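PDB 1TUO: putative phosphomannomutase from Thermus thermophilus, which probably acts as a magnesium-dependent mutase of the phosphohexose mutase family, shifting a phosphate group between positions of a sugar phosphate. Local coordinates for residues A[309-313]-A[415-419]; A[405-411]-A[421-426]. All coordinates share one frame; numbering follows the deposited sequence.

Contact 1 (A[309-313]-A[415-419]); sequences TTTPV and TLDGV
Asp417 reaches across to the chain just beyond strand 308-311 and takes the backbone N-H of Val313 on its OD2, with Val313 N to Asp417 OD2 at 3.0 Å. The bond is nearly straight at the hydrogen (170°), yet the donor stands above the carboxylate plane, 45° out of it. Asp417 carries CG anti to its own N (chi1 -180°), which extends the carboxylate past the Pro312 ring; Asp417 CB lies 3.9 Å from Pro312 CB. The side chains of Val313 and Asp417 cross at about a right angle, with Val313 CG2 3.6 Å from Asp417 OD2. The same oxygen forms a salt bridge to Arg431, so one atom serves two donors. Replacing Asp417 by alanine would keep the CB contact with Pro312, but would probably leave Val313 N and the Arg431 guanidinium without this acceptor. Leu416 meets the same proline beside Asp417: its CG rests 4.3 Å from Pro312 CG, while its CD2 approaches Thr310 CG2 at 4.2 Å. Phe291 adds an aromatic neighbour to both. The arrangement is an interdomain contact of the phosphohexomutase fold: a loop between two C-terminal-domain strands meets the end of an outer strand of alpha/beta/alpha domain III.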
loop_
_atom_site.group_PDB
_atom_site.type_symbol
_atom_site.label_atom_id
_atom_site.label_comp_id
_atom_site.label_asym_id
_atom_site.label_seq_id
_atom_site.Cartn_x
_atom_site.Cartn_y
_atom_site.Cartn_z
ATOM N N THR A 309 10.276 -4.418 14.841
ATOM C CA THR A 309 11.271 -4.927 13.911
ATOM C C THR A 309 11.403 -3.940 12.767
ATOM O O THR A 309 10.401 -3.511 12.213
ATOM C CB THR A 309 10.841 -6.287 13.339
ATOM O OG1 THR A 309 10.801 -7.254 14.399
ATOM C CG2 THR A 309 11.815 -6.746 12.257
ATOM N N THR A 310 12.637 -3.577 12.428
ATOM C CA THR A 310 12.890 -2.642 11.337
ATOM C C THR A 310 13.481 -3.395 10.158
ATOM O O THR A 310 14.437 -4.157 10.311
ATOM C CB THR A 310 13.864 -1.529 11.769
ATOM O OG1 THR A 310 13.296 -0.808 12.869
ATOM C CG2 THR A 310 14.125 -0.560 10.618
ATOM N N THR A 311 12.909 -3.175 8.982
ATOM C CA THR A 311 13.361 -3.845 7.772
ATOM C C THR A 311 13.736 -2.846 6.686
ATOM O O THR A 311 13.359 -1.679 6.743
ATOM C CB THR A 311 12.252 -4.724 7.195
ATOM O OG1 THR A 311 11.135 -3.896 6.840
ATOM C CG2 THR A 311 11.803 -5.758 8.218
ATOM N N PRO A 312 14.511 -3.294 5.690
ATOM C CA PRO A 312 14.894 -2.387 4.604
ATOM C C PRO A 312 13.602 -2.083 3.855
ATOM O O PRO A 312 12.604 -2.778 4.041
ATOM C CB PRO A 312 15.842 -3.240 3.768
ATOM C CG PRO A 312 16.475 -4.146 4.795
ATOM C CD PRO A 312 15.277 -4.552 5.623
ATOM N N VAL A 313 13.605 -1.056 3.014
ATOM C CA VAL A 313 12.402 -0.734 2.257
ATOM C C VAL A 313 12.094 -1.865 1.276
ATOM O O VAL A 313 12.988 -2.401 0.618
ATOM C CB VAL A 313 12.559 0.596 1.491
ATOM C CG1 VAL A 313 11.357 0.819 0.575
ATOM C CG2 VAL A 313 12.685 1.745 2.480
ATOM N N THR A 415 23.375 2.448 8.466
ATOM C CA THR A 415 23.390 2.167 7.035
ATOM C C THR A 415 22.657 0.893 6.612
ATOM O O THR A 415 23.002 0.279 5.603
ATOM C CB THR A 415 24.851 2.096 6.505
ATOM O OG1 THR A 415 25.604 1.154 7.282
ATOM C CG2 THR A 415 25.521 3.459 6.602
ATOM N N LEU A 416 21.634 0.507 7.366
ATOM C CA LEU A 416 20.866 -0.697 7.039
ATOM C C LEU A 416 20.386 -0.692 5.589
ATOM O O LEU A 416 20.506 -1.687 4.878
ATOM C CB LEU A 416 19.651 -0.820 7.965
ATOM C CG LEU A 416 18.719 -2.014 7.719
ATOM C CD1 LEU A 416 19.481 -3.316 7.928
ATOM C CD2 LEU A 416 17.532 -1.941 8.660
ATOM N N ASP A 417 19.838 0.438 5.160
ATOM C CA ASP A 417 19.319 0.583 3.808
ATOM C C ASP A 417 19.446 2.057 3.444
ATOM O O ASP A 417 18.573 2.867 3.757
ATOM C CB ASP A 417 17.860 0.122 3.775
ATOM C CG ASP A 417 17.239 0.236 2.403
ATOM O OD1 ASP A 417 17.956 0.041 1.399
ATOM O OD2 ASP A 417 16.022 0.506 2.329
ATOM N N GLY A 418 20.549 2.391 2.780
ATOM C CA GLY A 418 20.815 3.770 2.420
ATOM C C GLY A 418 21.731 4.285 3.510
ATOM O O GLY A 418 22.530 3.517 4.050
ATOM N N VAL A 419 21.630 5.566 3.848
ATOM C CA VAL A 419 22.461 6.130 4.903
ATOM C C VAL A 419 21.617 7.044 5.783
ATOM O O VAL A 419 21.066 8.033 5.307
ATOM C CB VAL A 419 23.635 6.953 4.327
ATOM C CG1 VAL A 419 24.548 7.399 5.454
ATOM C CG2 VAL A 419 24.405 6.129 3.304
#

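Contact 2 (A[405-411]-A[421-426]); sequences LAGLTPK and WLYEEA
Lys411 N gives its hydrogen to Leu422 O over 2.6 Å, a short bond that is close to straight at the hydrogen (167°), though the donor sits above the carbonyl plane. Leu422 O also receives a longer CA-H contact from Pro410 CA, at 3.4 Å, while the proline nitrogen has no hydrogen to offer. Lys411 NZ forms a salt bridge with Glu424 OE2 at 3.0 Å, and the oxygen accepts on its syn lone pair. The lysine chain is fully extended beyond CG, whereas Glu424 bends at chi2 (69°) to bring its carboxylate round to the ammonium group. These bonds tie together the antiparallel hairpin of strands 410-414 and 419-423, at one edge of the C-terminal domain sheet. Tyr423 N makes a weak hydrogen bond to Ala426 O within its own segment (2.8 Å), and Leu422 also has a backbone bond with Gly412. Ahead of the hairpin, a type II' turn from Leu405 to Leu408 is closed by Leu408 N to Leu405 O, 3.3 Å. The Tyr423 ring packs against the turn and the residues after it: Leu408 CB is 3.7 Å from Tyr423 CD1, and Tyr423 OH lies 3.5 Å from Leu405 CG.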
loop_
_atom_site.group_PDB
_atom_site.type_symbol
_atom_site.label_atom_id
_atom_site.label_comp_id
_atom_site.label_asym_id
_atom_site.label_seq_id
_atom_site.Cartn_x
_atom_site.Cartn_y
_atom_site.Cartn_z
ATOM N N LEU A 405 23.972 18.772 10.449
ATOM C CA LEU A 405 23.159 19.709 9.679
ATOM C C LEU A 405 22.367 20.634 10.595
ATOM O O LEU A 405 21.863 20.213 11.637
ATOM C CB LEU A 405 22.212 18.937 8.761
ATOM C CG LEU A 405 22.887 17.897 7.862
ATOM C CD1 LEU A 405 21.836 17.191 7.029
ATOM C CD2 LEU A 405 23.917 18.571 6.966
ATOM N N ALA A 406 22.249 21.897 10.193
ATOM C CA ALA A 406 21.554 22.883 11.007
ATOM C C ALA A 406 22.359 22.984 12.299
ATOM O O ALA A 406 23.586 22.893 12.270
ATOM C CB ALA A 406 20.129 22.437 11.293
ATOM N N GLY A 407 21.684 23.165 13.427
ATOM C CA GLY A 407 22.399 23.272 14.686
ATOM C C GLY A 407 22.279 22.013 15.520
ATOM O O GLY A 407 22.264 22.071 16.753
ATOM N N LEU A 408 22.198 20.869 14.846
ATOM C CA LEU A 408 22.054 19.590 15.533
ATOM C C LEU A 408 23.342 18.780 15.622
ATOM O O LEU A 408 24.076 18.636 14.642
ATOM C CB LEU A 408 20.980 18.746 14.842
ATOM C CG LEU A 408 19.631 19.416 14.572
ATOM C CD1 LEU A 408 18.674 18.383 13.992
ATOM C CD2 LEU A 408 19.065 20.003 15.854
ATOM N N THR A 409 23.596 18.243 16.811
ATOM C CA THR A 409 24.776 17.424 17.064
ATOM C C THR A 409 24.432 15.966 16.753
ATOM O O THR A 409 23.570 15.375 17.405
ATOM C CB THR A 409 25.204 17.522 18.542
ATOM O OG1 THR A 409 25.314 18.901 18.918
ATOM C CG2 THR A 409 26.544 16.829 18.760
ATOM N N PRO A 410 25.098 15.368 15.750
ATOM C CA PRO A 410 24.834 13.972 15.383
ATOM C C PRO A 410 24.987 12.994 16.551
ATOM O O PRO A 410 25.747 13.239 17.488
ATOM C CB PRO A 410 25.831 13.714 14.250
ATOM C CG PRO A 410 26.939 14.683 14.529
ATOM C CD PRO A 410 26.197 15.924 14.941
ATOM N N LYS A 411 24.255 11.887 16.481
ATOM C CA LYS A 411 24.277 10.875 17.528
ATOM C C LYS A 411 24.458 9.478 16.929
ATOM O O LYS A 411 23.927 8.495 17.450
ATOM C CB LYS A 411 22.970 10.944 18.323
ATOM C CG LYS A 411 22.944 10.123 19.599
ATOM C CD LYS A 411 21.625 10.316 20.335
ATOM C CE LYS A 411 21.597 9.538 21.641
ATOM N NZ LYS A 411 20.315 9.734 22.372
ATOM N N TRP A 421 21.560 9.503 9.080
ATOM C CA TRP A 421 22.299 10.243 10.093
ATOM C C TRP A 421 21.365 10.434 11.274
ATOM O O TRP A 421 20.256 10.957 11.132
ATOM C CB TRP A 421 22.768 11.601 9.560
ATOM C CG TRP A 421 23.923 11.500 8.604
ATOM C CD1 TRP A 421 24.808 10.464 8.497
ATOM C CD2 TRP A 421 24.346 12.487 7.656
ATOM N NE1 TRP A 421 25.755 10.745 7.543
ATOM C CE2 TRP A 421 25.495 11.980 7.010
ATOM C CE3 TRP A 421 23.865 13.752 7.288
ATOM C CZ2 TRP A 421 26.173 12.694 6.015
ATOM C CZ3 TRP A 421 24.541 14.463 6.296
ATOM C CH2 TRP A 421 25.682 13.929 5.673
ATOM N N LEU A 422 21.813 10.001 12.443
ATOM C CA LEU A 422 21.000 10.097 13.643
ATOM C C LEU A 422 21.328 11.340 14.452
ATOM O O LEU A 422 22.491 11.705 14.596
ATOM C CB LEU A 422 21.210 8.855 14.509
ATOM C CG LEU A 422 21.092 7.504 13.799
ATOM C CD1 LEU A 422 21.369 6.388 14.799
ATOM C CD2 LEU A 422 19.708 7.351 13.185
ATOM N N TYR A 423 20.289 11.979 14.973
ATOM C CA TYR A 423 20.438 13.174 15.791
ATOM C C TYR A 423 19.511 13.023 16.978
ATOM O O TYR A 423 18.685 12.112 17.019
ATOM C CB TYR A 423 20.024 14.424 15.009
ATOM C CG TYR A 423 20.837 14.690 13.771
ATOM C CD1 TYR A 423 22.083 15.311 13.850
ATOM C CD2 TYR A 423 20.365 14.315 12.515
ATOM C CE1 TYR A 423 22.834 15.553 12.710
ATOM C CE2 TYR A 423 21.109 14.551 11.371
ATOM C CZ TYR A 423 22.343 15.173 11.477
ATOM O OH TYR A 423 23.070 15.420 10.340
ATOM N N GLU A 424 19.655 13.911 17.952
ATOM C CA GLU A 424 18.781 13.885 19.105
ATOM C C GLU A 424 17.499 14.549 18.611
ATOM O O GLU A 424 17.515 15.713 18.206
ATOM C CB GLU A 424 19.385 14.696 20.254
ATOM C CG GLU A 424 18.536 14.732 21.515
ATOM C CD GLU A 424 18.462 13.386 22.218
ATOM O OE1 GLU A 424 17.747 13.287 23.236
ATOM O OE2 GLU A 424 19.120 12.430 21.754
ATOM N N GLU A 425 16.402 13.798 18.607
ATOM C CA GLU A 425 15.111 14.323 18.168
ATOM C C GLU A 425 14.976 14.565 16.658
ATOM O O GLU A 425 13.995 15.156 16.210
ATOM C CB GLU A 425 14.798 15.620 18.924
ATOM C CG GLU A 425 14.770 15.460 20.439
ATOM C CD GLU A 425 14.545 16.777 21.162
ATOM O OE1 GLU A 425 13.541 17.457 20.862
ATOM O OE2 GLU A 425 15.371 17.129 22.030
ATOM N N ALA A 426 15.950 14.112 15.872
ATOM C CA ALA A 426 15.888 14.280 14.421
ATOM C C ALA A 426 16.668 13.196 13.673
ATOM O O ALA A 426 17.669 12.679 14.169
ATOM C CB ALA A 426 16.405 15.659 14.028
#

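Both contacts draw on the same hairpin of the C-terminal domain, from its two ends. Strand 410-414 leads from the 405-411 segment of contact 2 to the loop at 415-419 in contact 1, and strand 419-423 returns to 421-426, so the segments alternate along the chain. The centres of the two contacts are about 18 Å apart, with no direct touch beyond this continuity of the chain. Contact 1 joins the C-terminal domain to alpha/beta/alpha domain III, its centre about 18 Å from that of the whole chain; contact 2 lies farther out, at about 30 Å, and is internal to the C-terminal domain. Neither contact contains a metal or ligand.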